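Local coordinates for protein alpha-L-rhamnosidase (Aspergillus terreus, PDB 6GSZ) that probably hydrolyses terminal non-reducing alpha-L-rhamnose residues of alpha-L-rhamnosides and binds calcium, at residues Asn445-Met450 with Phe483-Ala488; Gly452-Ile457 with Asn760-Gly765; Phe477-Asn482 with Val767-His772. One frame throughout, in Å; residues are numbered along the deposited sequence.

Overall arrangement
All three contacts lie buried within the catalytic six-hairpin domain, an (alpha/alpha)6 barrel. Interactions 1 and 2 share helix 437-453, and interactions 1 and 3 share helix 471-484. Centres of interaction 1 and of each other contact are about 8 Å apart; those of interactions 2 and 3 are about 12 Å apart. Along the chain the order is 445-450, 452-457, 477-482, 483-488, 760-765 and 767-772. Interaction 1 therefore joins two successive helices, while interactions 2 and 3 bring the chain back, some 300 residues later, against these two early helices. Interaction 2 reaches the sugar pocket, interaction 1 a calcium ion, and interaction 3 is helix packing.

Interaction 1: Asn445-Met450 with Phe483-Ala488; sequences NILWSM and FIYDTA. With CA (calcium ion), chain K.
Leu447, Met450 and Ile446 of helix 437-453 pack on Ile484, Tyr485 and Thr487, where helix 471-484 ends; no hydrogen bond spans the contact. The aliphatic part is branch against branch. Leu447 CD1 lies 3.6 Å from Ile484 CG2, and Ile446 CG2 meets Ile484 CD1 at 4.0 Å, the two isoleucine side chains crossing at about a right angle. Leu447 CD1 also touches Tyr485 CE2 (3.8 Å). The sulfur part belongs to Met450, whose fully extended chain carries its methyl to Thr487, CE lying 3.6 Å from Thr487 CG2 and also touching Tyr485 CD2. Its SD stands at the edge of the Tyr485 ring, 5.1 Å from the centroid, a Met-aromatic contact in which the side chains run past each other in opposite directions. The phenol OH is bonded outside, to Arg451 NE.

Polar groups gather at the far end of 483-488. Asp486 OD2 binds calcium at 2.3 Å beside three waters and three further ligand atoms from elsewhere, while Asp486 OD1 accepts from Ala488 N (3.2 Å, 163°) and caps the next helix. The contact packs two successive helices of the (alpha/alpha)6 barrel domain, with a calcium site just past the second.

Interaction 2: Gly452-Ile457 with Asn760-Gly765; sequences GNFFSI and NHYAVG. With BGC (beta-D-glucopyranose), chain B; EDO (1,2-ethanediol), chain C.
Beside the sugar pocket of the catalytic domain, Asn453, the last residue of helix 437-453, and Phe454 just after it pack against Asn760 and Tyr762 of the loop that carries His761. One hydrogen bond crosses the contact: Asn453 ND2 donates to Asn760 O over 3.1 Å, with an N-H...O angle of 158°. The carbonyl oxygen lies close to the amide plane of Asn453, but ND2 stands well above the plane of the carbonyl. The two side-chain amides slide past each other in opposite directions with their planes steeply inclined. Each has further partners: Asn453 ND2 also bonds Ser449 O, Asn453 OD1 bonds Thr459 OG1, and Asn760 OD1 bonds Ser449 OG, so both amides are tied back to helix 437-453 or the chain just beyond it.

The rest of the contact centres on the Tyr762 ring. The CB of Tyr762 points toward 452-457, and the ring offers CE2 to both partners, 3.6 Å from Asn453 CB and 3.6 Å from Phe454 CE1. The Phe454 and Tyr762 rings are oblique, with centroids 5.8 Å apart and planes at 51°. This joins the end of helix 437-453 to the loop before helix 768-775, both in the (alpha/alpha)6 barrel domain. Between Asn760 and Tyr762, the CB of His761 points away from 452-457, and its ring reaches a bound beta-D-glucopyranose. His761 NE2 donates to sugar O1 at 2.9 Å, nearly straight, and weakly to sugar O2 at 3.1 Å. His761 ND1 is bonded to Ser758 OG, which helps fix the turn of the ring; Asp460, Asp473 and Trp527 also bond the sugar.

Interaction 3: Phe477-Asn482 with Val767-His772; sequences FSRTAN and VGSWLH
Thr480 of helix 471-484 faces Gly768 and Ser769 at the start of helix 768-775, two helices of the (alpha/alpha)6 barrel whose local axes cross at 48° and approach to 8.7 Å. The backbones come much closer at one point, with Thr480 CA and Ser769 CA 4.6 Å apart. Thr480 straddles this point with its two branches. OG1, anti to the carbonyl carbon (chi1 -58°), turns to the backbone of the other helix and accepts a weak, bent bond from Ser769 N at 3.1 Å and 130°. CG2 rests on Gly768 CA at 3.8 Å, where no side chain bars the methyl.

Arg479 touches Ser769 through its aliphatic part: CG, anti to the backbone N, lies 3.9 Å from Ser769 CB, and the extended chain carries NE onward. Arg479 NH2 forms a salt bridge with Glu773 OE1, and NH1 bonds Tyr664 OH. Ser769 OG is hydrogen-bonded to His704 NE2 and to Ser766 O. The His772 imidazole turns its CE1 edge to Thr480 O, which lies near the ring plane, and one face to its own helix, where Gly768 O sits 3.1 Å above the ring centre. His772 NE2 is held by His443 NE2. In the ring plane a water ties the helices together, 2.8 Å from the other nitrogen, His772 ND1, and donating to Arg479 O at 2.9 Å.

Interaction 1: Asn445-Met450 with Phe483-Ala488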
loop_
_atom_site.group_PDB
_atom_site.type_symbol
_atom_site.label_atom_id
_atom_site.label_comp_id
_atom_site.label_asym_id
_atom_site.label_seq_id
_atom_site.Cartn_x
_atom_site.Cartn_y
_atom_site.Cartn_z
ATOM N N ASN A 445 0.759 -11.475 10.952
ATOM C CA ASN A 445 0.646 -12.032 9.604
ATOM C C ASN A 445 -0.066 -11.058 8.659
ATOM O O ASN A 445 0.331 -10.946 7.481
ATOM C CB ASN A 445 -0.093 -13.370 9.584
ATOM C CG ASN A 445 0.687 -14.484 10.252
ATOM O OD1 ASN A 445 1.813 -14.284 10.756
ATOM N ND2 ASN A 445 0.063 -15.658 10.297
ATOM N N ILE A 446 -1.071 -10.339 9.169
ATOM C CA ILE A 446 -1.759 -9.316 8.393
ATOM C C ILE A 446 -0.808 -8.173 8.044
ATOM O O ILE A 446 -0.705 -7.695 6.884
ATOM C CB ILE A 446 -2.989 -8.786 9.153
ATOM C CG1 ILE A 446 -4.010 -9.916 9.320
ATOM C CG2 ILE A 446 -3.589 -7.575 8.462
ATOM C CD1 ILE A 446 -5.158 -9.584 10.279
ATOM N N LEU A 447 -0.043 -7.773 9.033
ATOM C CA LEU A 447 0.996 -6.742 8.846
ATOM C C LEU A 447 1.971 -7.161 7.723
ATOM O O LEU A 447 2.295 -6.330 6.832
ATOM C CB LEU A 447 1.728 -6.566 10.179
ATOM C CG LEU A 447 3.005 -5.737 10.183
ATOM C CD1 LEU A 447 2.758 -4.295 9.833
ATOM C CD2 LEU A 447 3.731 -5.882 11.513
ATOM N N TRP A 448 2.441 -8.403 7.782
ATOM C CA TRP A 448 3.349 -8.866 6.761
ATOM C C TRP A 448 2.685 -8.986 5.381
ATOM O O TRP A 448 3.391 -8.763 4.363
ATOM C CB TRP A 448 4.016 -10.183 7.185
ATOM C CG TRP A 448 5.157 -9.963 8.123
ATOM C CD1 TRP A 448 5.166 -10.148 9.477
ATOM C CD2 TRP A 448 6.510 -9.588 7.780
ATOM N NE1 TRP A 448 6.397 -9.865 9.989
ATOM C CE2 TRP A 448 7.269 -9.604 8.968
ATOM C CE3 TRP A 448 7.186 -9.338 6.575
ATOM C CZ2 TRP A 448 8.622 -9.260 9.012
ATOM C CZ3 TRP A 448 8.529 -9.050 6.603
ATOM C CH2 TRP A 448 9.237 -8.998 7.805
ATOM N N SER A 449 1.406 -9.384 5.304
ATOM C CA SER A 449 0.720 -9.396 4.024
ATOM C C SER A 449 0.553 -7.974 3.457
ATOM O O SER A 449 0.594 -7.754 2.222
ATOM C CB SER A 449 -0.565 -10.172 4.039
ATOM O OG SER A 449 -0.312 -11.561 4.050
ATOM N N MET A 450 0.317 -6.993 4.330
ATOM C CA MET A 450 0.258 -5.625 3.894
ATOM C C MET A 450 1.630 -5.182 3.339
ATOM O O MET A 450 1.695 -4.556 2.255
ATOM C CB MET A 450 -0.247 -4.688 5.002
ATOM C CG MET A 450 -0.189 -3.206 4.575
ATOM S SD MET A 450 -1.141 -2.198 5.633
ATOM C CE MET A 450 -0.961 -0.672 4.703
ATOM N N PHE A 483 -5.217 1.845 8.999
ATOM C CA PHE A 483 -4.883 1.876 10.401
ATOM C C PHE A 483 -3.419 1.457 10.611
ATOM O O PHE A 483 -2.682 2.022 11.452
ATOM C CB PHE A 483 -5.814 0.923 11.156
ATOM C CG PHE A 483 -5.667 0.920 12.654
ATOM C CD1 PHE A 483 -4.736 0.117 13.287
ATOM C CD2 PHE A 483 -6.512 1.684 13.455
ATOM C CE1 PHE A 483 -4.634 0.078 14.678
ATOM C CE2 PHE A 483 -6.449 1.606 14.846
ATOM C CZ PHE A 483 -5.500 0.815 15.455
ATOM N N ILE A 484 -2.968 0.439 9.863
ATOM C CA ILE A 484 -1.620 -0.115 10.121
ATOM C C ILE A 484 -0.510 0.839 9.658
ATOM O O ILE A 484 0.485 0.993 10.358
ATOM C CB ILE A 484 -1.481 -1.516 9.506
ATOM C CG1 ILE A 484 -2.557 -2.468 10.051
ATOM C CG2 ILE A 484 -0.077 -2.066 9.705
ATOM C CD1 ILE A 484 -2.499 -3.831 9.462
ATOM N N TYR A 485 -0.716 1.457 8.478
ATOM C CA TYR A 485 0.251 2.401 7.932
ATOM C C TYR A 485 -0.485 3.632 7.415
ATOM O O TYR A 485 -1.661 3.563 7.080
ATOM C CB TYR A 485 1.007 1.795 6.741
ATOM C CG TYR A 485 2.130 0.819 7.046
ATOM C CD1 TYR A 485 3.416 1.280 7.306
ATOM C CD2 TYR A 485 1.922 -0.552 7.093
ATOM C CE1 TYR A 485 4.459 0.401 7.575
ATOM C CE2 TYR A 485 2.953 -1.434 7.363
ATOM C CZ TYR A 485 4.228 -0.957 7.619
ATOM O OH TYR A 485 5.270 -1.820 7.892
ATOM N N ASP A 486 0.239 4.754 7.326
ATOM C CA ASP A 486 -0.251 5.963 6.695
ATOM C C ASP A 486 -0.184 5.778 5.170
ATOM O O ASP A 486 0.868 5.933 4.533
ATOM C CB ASP A 486 0.518 7.184 7.174
ATOM C CG ASP A 486 -0.020 8.493 6.615
ATOM O OD1 ASP A 486 -0.706 8.479 5.560
ATOM O OD2 ASP A 486 0.156 9.521 7.340
ATOM N N THR A 487 -1.327 5.343 4.620
ATOM C CA THR A 487 -1.471 5.022 3.212
ATOM C C THR A 487 -1.960 6.186 2.360
ATOM O O THR A 487 -2.212 5.988 1.166
ATOM C CB THR A 487 -2.535 3.939 3.074
ATOM O OG1 THR A 487 -3.681 4.465 3.730
ATOM C CG2 THR A 487 -2.128 2.643 3.755
ATOM N N ALA A 488 -2.102 7.387 2.952
ATOM C CA ALA A 488 -2.830 8.441 2.266
ATOM C C ALA A 488 -2.184 8.813 0.909
ATOM O O ALA A 488 -2.908 8.881 -0.105
ATOM C CB ALA A 488 -2.985 9.637 3.180
HETATM CA CA CA K . -0.264 11.703 7.800
HETATM O O HOH W 1 -1.166 11.375 5.764
HETATM O O HOH W 2 -1.556 10.538 9.565
HETATM O O HOH W 3 0.498 12.691 9.869
#

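Interaction 2: Gly452-Ile457 with Asn760-Gly765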
loop_
_atom_site.group_PDB
_atom_site.type_symbol
_atom_site.label_atom_id
_atom_site.label_comp_id
_atom_site.label_asym_id
_atom_site.label_seq_id
_atom_site.Cartn_x
_atom_site.Cartn_y
_atom_site.Cartn_z
ATOM N N GLY A 452 3.892 -6.957 2.062
ATOM C CA GLY A 452 4.259 -7.604 0.860
ATOM C C GLY A 452 3.564 -7.037 -0.381
ATOM O O GLY A 452 4.063 -7.181 -1.512
ATOM N N ASN A 453 2.385 -6.452 -0.169
ATOM C CA ASN A 453 1.474 -6.075 -1.216
ATOM C C ASN A 453 1.222 -4.561 -1.321
ATOM O O ASN A 453 0.403 -4.142 -2.161
ATOM C CB ASN A 453 0.170 -6.821 -1.056
ATOM C CG ASN A 453 0.311 -8.284 -1.397
ATOM O OD1 ASN A 453 0.527 -8.616 -2.580
ATOM N ND2 ASN A 453 0.215 -9.168 -0.401
ATOM N N PHE A 454 1.960 -3.739 -0.576
ATOM C CA PHE A 454 1.970 -2.290 -0.805
ATOM C C PHE A 454 3.321 -1.983 -1.444
ATOM O O PHE A 454 4.275 -1.640 -0.774
ATOM C CB PHE A 454 1.667 -1.534 0.491
ATOM C CG PHE A 454 0.191 -1.346 0.768
ATOM C CD1 PHE A 454 -0.664 -2.427 0.961
ATOM C CD2 PHE A 454 -0.355 -0.076 0.694
ATOM C CE1 PHE A 454 -2.023 -2.222 1.195
ATOM C CE2 PHE A 454 -1.716 0.108 0.913
ATOM C CZ PHE A 454 -2.534 -0.963 1.097
ATOM N N PHE A 455 3.395 -2.311 -2.736
ATOM C CA PHE A 455 4.682 -2.300 -3.481
ATOM C C PHE A 455 4.471 -1.439 -4.722
ATOM O O PHE A 455 4.198 -2.013 -5.793
ATOM C CB PHE A 455 5.064 -3.728 -3.864
ATOM C CG PHE A 455 6.517 -3.958 -4.212
ATOM C CD1 PHE A 455 7.041 -3.570 -5.451
ATOM C CD2 PHE A 455 7.385 -4.537 -3.298
ATOM C CE1 PHE A 455 8.366 -3.778 -5.758
ATOM C CE2 PHE A 455 8.715 -4.750 -3.626
ATOM C CZ PHE A 455 9.206 -4.368 -4.839
ATOM N N SER A 456 4.496 -0.108 -4.547
ATOM C CA SER A 456 4.187 0.971 -5.561
ATOM C C SER A 456 2.653 1.111 -5.725
ATOM O O SER A 456 2.152 2.218 -5.668
ATOM C CB SER A 456 4.955 0.811 -6.913
ATOM O OG SER A 456 4.752 1.936 -7.689
ATOM N N ILE A 457 1.979 -0.021 -5.980
ATOM C CA ILE A 457 0.519 -0.143 -6.119
ATOM C C ILE A 457 0.055 -1.215 -5.119
ATOM O O ILE A 457 0.865 -2.020 -4.650
ATOM C CB ILE A 457 0.131 -0.510 -7.562
ATOM C CG1 ILE A 457 0.675 -1.888 -7.946
ATOM C CG2 ILE A 457 0.560 0.564 -8.538
ATOM C CD1 ILE A 457 -0.064 -2.537 -9.101
ATOM N N ASN A 760 -0.015 -15.223 0.092
ATOM C CA ASN A 760 0.258 -13.858 0.524
ATOM C C ASN A 760 -0.677 -12.868 -0.175
ATOM O O ASN A 760 -0.273 -12.119 -1.058
ATOM C CB ASN A 760 1.717 -13.490 0.281
ATOM C CG ASN A 760 2.209 -12.353 1.137
ATOM O OD1 ASN A 760 1.407 -11.695 1.824
ATOM N ND2 ASN A 760 3.504 -12.076 1.128
ATOM N N HIS A 761 -1.937 -12.875 0.269
ATOM C CA HIS A 761 -3.011 -11.956 -0.174
ATOM C C HIS A 761 -3.592 -11.294 1.071
ATOM O O HIS A 761 -3.869 -12.032 2.011
ATOM C CB HIS A 761 -4.153 -12.756 -0.829
ATOM C CG HIS A 761 -4.169 -12.913 -2.304
ATOM N ND1 HIS A 761 -3.228 -13.670 -2.981
ATOM C CD2 HIS A 761 -5.074 -12.491 -3.224
ATOM C CE1 HIS A 761 -3.535 -13.663 -4.266
ATOM N NE2 HIS A 761 -4.668 -12.924 -4.460
ATOM N N TYR A 762 -3.747 -9.962 1.088
ATOM C CA TYR A 762 -4.340 -9.301 2.276
ATOM C C TYR A 762 -5.846 -9.418 2.420
ATOM O O TYR A 762 -6.342 -9.069 3.510
ATOM C CB TYR A 762 -3.889 -7.834 2.375
ATOM C CG TYR A 762 -4.041 -6.935 1.175
ATOM C CD1 TYR A 762 -5.216 -6.830 0.471
ATOM C CD2 TYR A 762 -2.965 -6.187 0.721
ATOM C CE1 TYR A 762 -5.359 -5.959 -0.595
ATOM C CE2 TYR A 762 -3.080 -5.326 -0.361
ATOM C CZ TYR A 762 -4.264 -5.265 -1.075
ATOM O OH TYR A 762 -4.363 -4.405 -2.138
ATOM N N ALA A 763 -6.610 -9.910 1.442
ATOM C CA ALA A 763 -8.076 -9.870 1.570
ATOM C C ALA A 763 -8.563 -10.499 2.863
ATOM O O ALA A 763 -9.395 -9.885 3.513
ATOM C CB ALA A 763 -8.740 -10.534 0.364
ATOM N N VAL A 764 -8.140 -11.730 3.193
ATOM C CA VAL A 764 -8.592 -12.454 4.442
ATOM C C VAL A 764 -8.139 -11.655 5.664
ATOM O O VAL A 764 -8.802 -11.677 6.741
ATOM C CB VAL A 764 -7.992 -13.884 4.390
ATOM C CG1 VAL A 764 -7.696 -14.508 5.706
ATOM C CG2 VAL A 764 -8.846 -14.773 3.473
ATOM N N GLY A 765 -7.069 -10.859 5.494
ATOM C CA GLY A 765 -6.529 -10.028 6.541
ATOM C C GLY A 765 -7.420 -8.823 6.848
ATOM O O GLY A 765 -7.103 -8.074 7.765
HETATM C C2 BGC B . -7.486 -11.234 -6.952
HETATM C C3 BGC B . -8.974 -11.223 -7.159
HETATM C C4 BGC B . -9.484 -11.557 -8.544
HETATM C C5 BGC B . -8.791 -12.780 -8.906
HETATM C C6 BGC B . -9.337 -13.149 -10.271
HETATM C C1 BGC B . -6.895 -12.503 -7.542
HETATM O O1 BGC B . -5.520 -12.550 -7.217
HETATM O O2 BGC B . -7.180 -11.479 -5.600
HETATM O O3 BGC B . -9.375 -9.967 -7.018
HETATM O O4 BGC B . -10.914 -11.691 -8.710
HETATM O O5 BGC B . -7.329 -12.709 -8.887
HETATM O O6 BGC B . -8.592 -14.269 -10.760
HETATM C C1 EDO C . 2.830 5.689 -4.424
HETATM O O1 EDO C . 3.451 4.515 -5.063
HETATM C C2 EDO C . 3.718 6.378 -3.382
HETATM O O2 EDO C . 3.507 5.890 -1.992
#

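Interaction 3: Phe477-Asn482 with Val767-His772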
loop_
_atom_site.group_PDB
_atom_site.type_symbol
_atom_site.label_atom_id
_atom_site.label_comp_id
_atom_site.label_asym_id
_atom_site.label_seq_id
_atom_site.Cartn_x
_atom_site.Cartn_y
_atom_site.Cartn_z
ATOM N N PHE A 477 -9.840 -4.365 1.849
ATOM C CA PHE A 477 -8.747 -4.303 2.848
ATOM C C PHE A 477 -8.476 -2.876 3.374
ATOM O O PHE A 477 -7.809 -2.761 4.398
ATOM C CB PHE A 477 -7.464 -4.906 2.253
ATOM C CG PHE A 477 -6.348 -5.060 3.256
ATOM C CD1 PHE A 477 -6.475 -5.951 4.319
ATOM C CD2 PHE A 477 -5.164 -4.342 3.120
ATOM C CE1 PHE A 477 -5.475 -6.066 5.266
ATOM C CE2 PHE A 477 -4.158 -4.462 4.069
ATOM C CZ PHE A 477 -4.318 -5.334 5.132
ATOM N N SER A 478 -8.902 -1.803 2.687
ATOM C CA SER A 478 -8.318 -0.477 3.022
ATOM C C SER A 478 -8.702 -0.009 4.460
ATOM O O SER A 478 -7.894 0.703 5.063
ATOM C CB SER A 478 -8.624 0.583 1.966
ATOM O OG SER A 478 -9.842 1.230 2.207
ATOM N N ARG A 479 -9.855 -0.446 5.032
ATOM C CA ARG A 479 -10.173 -0.069 6.384
ATOM C C ARG A 479 -9.093 -0.566 7.358
ATOM O O ARG A 479 -8.707 0.133 8.313
ATOM C CB ARG A 479 -11.554 -0.630 6.742
ATOM C CG ARG A 479 -12.106 -0.254 8.105
ATOM C CD ARG A 479 -13.532 -0.750 8.155
ATOM N NE ARG A 479 -14.173 -0.555 9.447
ATOM C CZ ARG A 479 -15.489 -0.785 9.636
ATOM N NH1 ARG A 479 -16.293 -1.104 8.617
ATOM N NH2 ARG A 479 -16.000 -0.650 10.846
ATOM N N THR A 480 -8.615 -1.784 7.132
ATOM C CA THR A 480 -7.520 -2.365 7.872
ATOM C C THR A 480 -6.190 -1.628 7.551
ATOM O O THR A 480 -5.420 -1.221 8.435
ATOM C CB THR A 480 -7.413 -3.875 7.592
ATOM O OG1 THR A 480 -8.648 -4.519 7.928
ATOM C CG2 THR A 480 -6.264 -4.486 8.376
ATOM N N ALA A 481 -5.904 -1.500 6.252
ATOM C CA ALA A 481 -4.619 -0.992 5.804
ATOM C C ALA A 481 -4.331 0.399 6.370
ATOM O O ALA A 481 -3.231 0.687 6.815
ATOM C CB ALA A 481 -4.624 -0.888 4.297
ATOM N N ASN A 482 -5.358 1.288 6.351
ATOM C CA ASN A 482 -5.191 2.659 6.687
ATOM C C ASN A 482 -4.975 2.885 8.202
ATOM O O ASN A 482 -4.583 3.993 8.613
ATOM C CB ASN A 482 -6.429 3.478 6.304
ATOM C CG ASN A 482 -6.764 3.517 4.835
ATOM O OD1 ASN A 482 -5.966 3.028 3.994
ATOM N ND2 ASN A 482 -7.846 4.201 4.461
ATOM N N VAL A 767 -10.024 -8.919 8.395
ATOM C CA VAL A 767 -10.417 -9.106 9.797
ATOM C C VAL A 767 -9.607 -8.194 10.726
ATOM O O VAL A 767 -10.036 -7.931 11.855
ATOM C CB VAL A 767 -10.311 -10.577 10.237
ATOM C CG1 VAL A 767 -8.872 -11.032 10.371
ATOM C CG2 VAL A 767 -11.085 -10.829 11.522
ATOM N N GLY A 768 -8.466 -7.647 10.289
ATOM C CA GLY A 768 -7.638 -6.806 11.115
ATOM C C GLY A 768 -8.411 -5.631 11.689
ATOM O O GLY A 768 -8.183 -5.222 12.847
ATOM N N SER A 769 -9.297 -5.038 10.893
ATOM C CA SER A 769 -10.081 -3.889 11.381
ATOM C C SER A 769 -10.941 -4.244 12.583
ATOM O O SER A 769 -11.217 -3.365 13.391
ATOM C CB SER A 769 -10.926 -3.260 10.295
ATOM O OG SER A 769 -11.886 -4.147 9.781
ATOM N N TRP A 770 -11.391 -5.497 12.660
ATOM C CA TRP A 770 -12.178 -5.918 13.826
ATOM C C TRP A 770 -11.260 -6.003 15.050
ATOM O O TRP A 770 -11.649 -5.645 16.183
ATOM C CB TRP A 770 -12.901 -7.244 13.569
ATOM C CG TRP A 770 -14.002 -7.537 14.539
ATOM C CD1 TRP A 770 -15.287 -7.123 14.410
ATOM C CD2 TRP A 770 -13.924 -8.352 15.715
ATOM N NE1 TRP A 770 -16.014 -7.574 15.470
ATOM C CE2 TRP A 770 -15.208 -8.299 16.305
ATOM C CE3 TRP A 770 -12.910 -9.065 16.369
ATOM C CZ2 TRP A 770 -15.508 -8.980 17.481
ATOM C CZ3 TRP A 770 -13.215 -9.731 17.534
ATOM C CH2 TRP A 770 -14.499 -9.696 18.075
ATOM N N LEU A 771 -10.045 -6.514 14.876
ATOM C CA LEU A 771 -9.064 -6.508 15.968
ATOM C C LEU A 771 -8.829 -5.077 16.465
ATOM O O LEU A 771 -8.832 -4.794 17.664
ATOM C CB LEU A 771 -7.745 -7.126 15.518
ATOM C CG LEU A 771 -7.801 -8.519 14.893
ATOM C CD1 LEU A 771 -6.401 -9.021 14.552
ATOM C CD2 LEU A 771 -8.525 -9.562 15.656
ATOM N N HIS A 772 -8.697 -4.146 15.538
ATOM C CA HIS A 772 -8.379 -2.770 15.887
ATOM C C HIS A 772 -9.570 -2.115 16.595
ATOM O O HIS A 772 -9.365 -1.352 17.577
ATOM C CB HIS A 772 -7.996 -1.936 14.647
ATOM C CG HIS A 772 -6.863 -2.482 13.831
ATOM N ND1 HIS A 772 -6.822 -2.278 12.471
ATOM C CD2 HIS A 772 -5.765 -3.197 14.169
ATOM C CE1 HIS A 772 -5.709 -2.850 12.024
ATOM N NE2 HIS A 772 -5.037 -3.420 13.040
HETATM O O HOH W 4 -8.788 -0.798 11.038
#